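Local coordinates for protein precorrin-6A reductase (Rhodobacter capsulatus, PDB 4X7G) that catalyses the NADP-dependent reduction of precorrin-6A on the path to the corrin ring, binding the dinucleotide and the tetrapyrrole between two Rossmann-type domains, at residues A93-P101 / R222-T233. Residues are numbered along the deposited sequence; the frame is centred on the assembly and turned at random.
Sequences ALCAFERAP and RPAVPARDICAT
Cys95 and Cys231 are joined by a disulfide, SG to SG 2.0 Å, across two neighbouring parallel strands. They are not directly paired: Cys231 sits opposite Phe97. With SG anti to the backbone N (chi1 -156°), the sulfur of Cys95 meets Cys231 SG. Trp240 of helix 234-243 packs on both cysteines. Ala96, the residue after Cys95, makes both straight backbone bonds: its N donates to Asp229 O, and its O accepts from Cys231 N, both at 2.8 Å. Strand 229-231 is thereby added at the edge of the first parallel sheet, beside 93-97. It comes from the C-terminal end of the chain, after the strands of the second sheet, which fits the strand-swapping between Rossmann-fold domains described for this enzyme. On the Ala96 side, the Arg228 guanidinium is sandwiched. Val225 CG1 lies over the centre of one face, and Ala96 CB lies over the opposite face, 3.4 Å from NH1. A bend at chi2 folds the arginine back into this slot, where NH1 also meets Asp70 in a salt bridge and a water shared with Glu98 OE1. Arg222 reaches over with an extended chain. NH1 and NH2 both grip Arg99 O, at 3.1 and 2.8 Å, with the oxygen in the guanidinium plane. Pro101 CG lies over the rim of one face, Glu98 OE1 over the rim of the opposite one. The Glu98 OE2 to NH1 salt bridge is long (3.7 Å) and purely electrostatic, because no N-H points at the oxygen. A leucine in place of Arg222 would probably leave Arg99 O without its two donors and Glu98 without this countercharge. NE and NH2 of Arg222 also bind the carbonyls of Asn197 and Ala198, tying this part of the chain to the residues just after strand 192-196.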
loop_
_atom_site.group_PDB
_atom_site.type_symbol
_atom_site.label_atom_id
_atom_site.label_comp_id
_atom_site.label_asym_id
_atom_site.label_seq_id
_atom_site.Cartn_x
_atom_site.Cartn_y
_atom_site.Cartn_z
ATOM N N ALA A 93 19.074 -8.712 -8.077
ATOM C CA ALA A 93 19.093 -8.180 -6.744
ATOM C C ALA A 93 17.746 -7.483 -6.407
ATOM O O ALA A 93 17.153 -6.877 -7.270
ATOM C CB ALA A 93 20.149 -7.131 -6.616
ATOM N N LEU A 94 17.289 -7.701 -5.200
ATOM C CA LEU A 94 15.958 -7.229 -4.742
ATOM C C LEU A 94 16.031 -6.563 -3.378
ATOM O O LEU A 94 16.658 -7.083 -2.452
ATOM C CB LEU A 94 15.046 -8.444 -4.593
ATOM C CG LEU A 94 13.671 -8.256 -3.977
ATOM C CD1 LEU A 94 12.821 -7.349 -4.809
ATOM C CD2 LEU A 94 12.959 -9.602 -3.814
ATOM N N CYS A 95 15.437 -5.369 -3.246
ATOM C CA CYS A 95 15.198 -4.794 -1.935
ATOM C C CYS A 95 13.747 -4.399 -1.853
ATOM O O CYS A 95 13.174 -3.854 -2.832
ATOM C CB CYS A 95 15.993 -3.554 -1.653
ATOM S SG CYS A 95 16.176 -3.348 0.165
ATOM N N ALA A 96 13.103 -4.598 -0.703
ATOM C CA ALA A 96 11.727 -4.079 -0.473
ATOM C C ALA A 96 11.826 -2.776 0.218
ATOM O O ALA A 96 12.368 -2.671 1.299
ATOM C CB ALA A 96 10.918 -5.083 0.394
ATOM N N PHE A 97 11.198 -1.741 -0.346
ATOM C CA PHE A 97 11.094 -0.462 0.241
ATOM C C PHE A 97 9.810 -0.395 0.994
ATOM O O PHE A 97 8.717 -0.179 0.449
ATOM C CB PHE A 97 11.111 0.640 -0.828
ATOM C CG PHE A 97 11.069 2.039 -0.317
ATOM C CD1 PHE A 97 11.225 2.384 1.040
ATOM C CD2 PHE A 97 10.925 3.146 -1.190
ATOM C CE1 PHE A 97 11.211 3.725 1.462
ATOM C CE2 PHE A 97 10.975 4.441 -0.799
ATOM C CZ PHE A 97 11.061 4.735 0.508
ATOM N N GLU A 98 9.933 -0.713 2.263
ATOM C CA GLU A 98 8.770 -0.621 3.190
ATOM C C GLU A 98 9.227 -0.180 4.535
ATOM O O GLU A 98 10.301 -0.610 5.043
ATOM C CB GLU A 98 8.013 -1.844 3.224
ATOM C CG GLU A 98 8.695 -3.045 3.733
ATOM C CD GLU A 98 7.715 -4.123 4.358
ATOM O OE1 GLU A 98 6.549 -4.374 3.920
ATOM O OE2 GLU A 98 8.177 -4.857 5.227
ATOM N N ARG A 99 8.445 0.700 5.075
ATOM C CA ARG A 99 8.785 1.448 6.303
ATOM C C ARG A 99 8.343 0.534 7.463
ATOM O O ARG A 99 7.707 -0.505 7.273
ATOM C CB ARG A 99 8.105 2.770 6.392
ATOM C CG ARG A 99 8.483 3.655 5.241
ATOM C CD ARG A 99 7.360 4.492 5.081
ATOM N NE ARG A 99 7.461 5.652 5.830
ATOM C CZ ARG A 99 8.102 6.725 5.379
ATOM N NH1 ARG A 99 8.840 6.646 4.284
ATOM N NH2 ARG A 99 8.098 7.848 6.062
ATOM N N ALA A 100 8.829 0.851 8.644
ATOM C CA ALA A 100 8.427 0.120 9.826
ATOM C C ALA A 100 6.908 0.234 9.990
ATOM O O ALA A 100 6.294 1.244 9.590
ATOM C CB ALA A 100 9.073 0.731 11.015
ATOM N N PRO A 101 6.287 -0.754 10.581
ATOM C CA PRO A 101 4.873 -0.586 10.938
ATOM C C PRO A 101 4.701 0.662 11.773
ATOM O O PRO A 101 5.558 1.007 12.586
ATOM C CB PRO A 101 4.600 -1.869 11.731
ATOM C CG PRO A 101 5.628 -2.898 11.298
ATOM C CD PRO A 101 6.883 -2.041 11.064
ATOM N N ARG A 222 0.456 -6.754 9.632
ATOM C CA ARG A 222 0.894 -7.109 8.315
ATOM C C ARG A 222 0.920 -8.640 8.057
ATOM O O ARG A 222 1.175 -9.381 9.013
ATOM C CB ARG A 222 2.299 -6.579 8.078
ATOM C CG ARG A 222 2.337 -5.079 7.868
ATOM C CD ARG A 222 3.745 -4.609 7.872
ATOM N NE ARG A 222 3.844 -3.169 7.633
ATOM C CZ ARG A 222 4.987 -2.501 7.574
ATOM N NH1 ARG A 222 6.156 -3.152 7.749
ATOM N NH2 ARG A 222 5.008 -1.247 7.286
ATOM N N PRO A 223 0.696 -9.063 6.823
ATOM C CA PRO A 223 0.699 -10.480 6.455
ATOM C C PRO A 223 2.181 -10.931 6.330
ATOM O O PRO A 223 3.083 -10.148 6.118
ATOM C CB PRO A 223 0.027 -10.502 5.088
ATOM C CG PRO A 223 0.359 -9.151 4.488
ATOM C CD PRO A 223 0.353 -8.203 5.635
ATOM N N ALA A 224 2.361 -12.248 6.407
ATOM C CA ALA A 224 3.662 -12.906 6.186
ATOM C C ALA A 224 4.121 -12.710 4.741
ATOM O O ALA A 224 3.328 -12.864 3.797
ATOM C CB ALA A 224 3.544 -14.402 6.477
ATOM N N VAL A 225 5.418 -12.438 4.608
ATOM C CA VAL A 225 6.087 -12.425 3.319
ATOM C C VAL A 225 7.455 -13.094 3.468
ATOM O O VAL A 225 8.090 -12.902 4.456
ATOM C CB VAL A 225 6.298 -10.962 2.827
ATOM C CG1 VAL A 225 7.033 -10.886 1.475
ATOM C CG2 VAL A 225 4.930 -10.220 2.753
ATOM N N PRO A 226 7.890 -13.851 2.479
ATOM C CA PRO A 226 9.197 -14.458 2.607
ATOM C C PRO A 226 10.300 -13.453 2.777
ATOM O O PRO A 226 10.173 -12.246 2.395
ATOM C CB PRO A 226 9.380 -15.131 1.266
ATOM C CG PRO A 226 8.001 -15.459 0.779
ATOM C CD PRO A 226 7.177 -14.288 1.296
ATOM N N ALA A 227 11.428 -13.866 3.345
ATOM C CA ALA A 227 12.525 -12.987 3.662
ATOM C C ALA A 227 13.230 -12.468 2.375
ATOM O O ALA A 227 13.393 -13.183 1.433
ATOM C CB ALA A 227 13.590 -13.772 4.432
ATOM N N ARG A 228 13.562 -11.180 2.467
ATOM C CA ARG A 228 14.336 -10.472 1.463
ATOM C C ARG A 228 14.899 -9.225 2.078
ATOM O O ARG A 228 14.475 -8.766 3.182
ATOM C CB ARG A 228 13.580 -10.216 0.157
ATOM C CG ARG A 228 12.593 -9.044 0.163
ATOM C CD ARG A 228 11.329 -9.386 0.948
ATOM N NE ARG A 228 10.206 -8.596 0.448
ATOM C CZ ARG A 228 9.269 -8.013 1.194
ATOM N NH1 ARG A 228 8.360 -7.282 0.600
ATOM N NH2 ARG A 228 9.318 -8.045 2.499
ATOM N N ASP A 229 15.883 -8.596 1.435
ATOM C CA ASP A 229 16.414 -7.402 1.929
ATOM C C ASP A 229 15.327 -6.335 2.092
ATOM O O ASP A 229 14.523 -6.199 1.175
ATOM C CB ASP A 229 17.499 -6.810 0.986
ATOM C CG ASP A 229 18.847 -7.551 0.989
ATOM O OD1 ASP A 229 19.003 -8.560 1.701
ATOM O OD2 ASP A 229 19.708 -7.112 0.213
ATOM N N ILE A 230 15.356 -5.620 3.208
ATOM C CA ILE A 230 14.378 -4.521 3.472
ATOM C C ILE A 230 15.131 -3.231 3.526
ATOM O O ILE A 230 16.181 -3.067 4.247
ATOM C CB ILE A 230 13.703 -4.723 4.833
ATOM C CG1 ILE A 230 13.058 -6.070 4.891
ATOM C CG2 ILE A 230 12.763 -3.559 5.128
ATOM C CD1 ILE A 230 12.077 -6.376 3.916
ATOM N N CYS A 231 14.687 -2.231 2.765
ATOM C CA CYS A 231 15.213 -0.901 2.689
ATOM C C CYS A 231 14.116 -0.069 3.335
ATOM O O CYS A 231 13.031 0.130 2.742
ATOM C CB CYS A 231 15.514 -0.524 1.232
ATOM S SG CYS A 231 16.871 -1.495 0.497
ATOM N N ALA A 232 14.347 0.430 4.489
ATOM C CA ALA A 232 13.262 1.027 5.305
ATOM C C ALA A 232 13.015 2.469 5.045
ATOM O O ALA A 232 11.960 2.998 5.557
ATOM C CB ALA A 232 13.552 0.858 6.837
ATOM N N THR A 233 13.880 3.160 4.343
ATOM C CA THR A 233 13.820 4.524 4.026
ATOM C C THR A 233 14.319 4.757 2.623
ATOM O O THR A 233 15.052 3.931 2.070
ATOM C CB THR A 233 14.636 5.420 4.987
ATOM O OG1 THR A 233 16.058 5.207 4.720
ATOM C CG2 THR A 233 14.257 5.195 6.469
HETATM O O HOH W 1 16.809 -9.483 -1.135
HETATM O O HOH W 2 6.388 -5.560 1.533
HETATM O O HOH W 3 8.932 -3.650 7.743
HETATM O O HOH W 4 10.960 2.959 8.250
#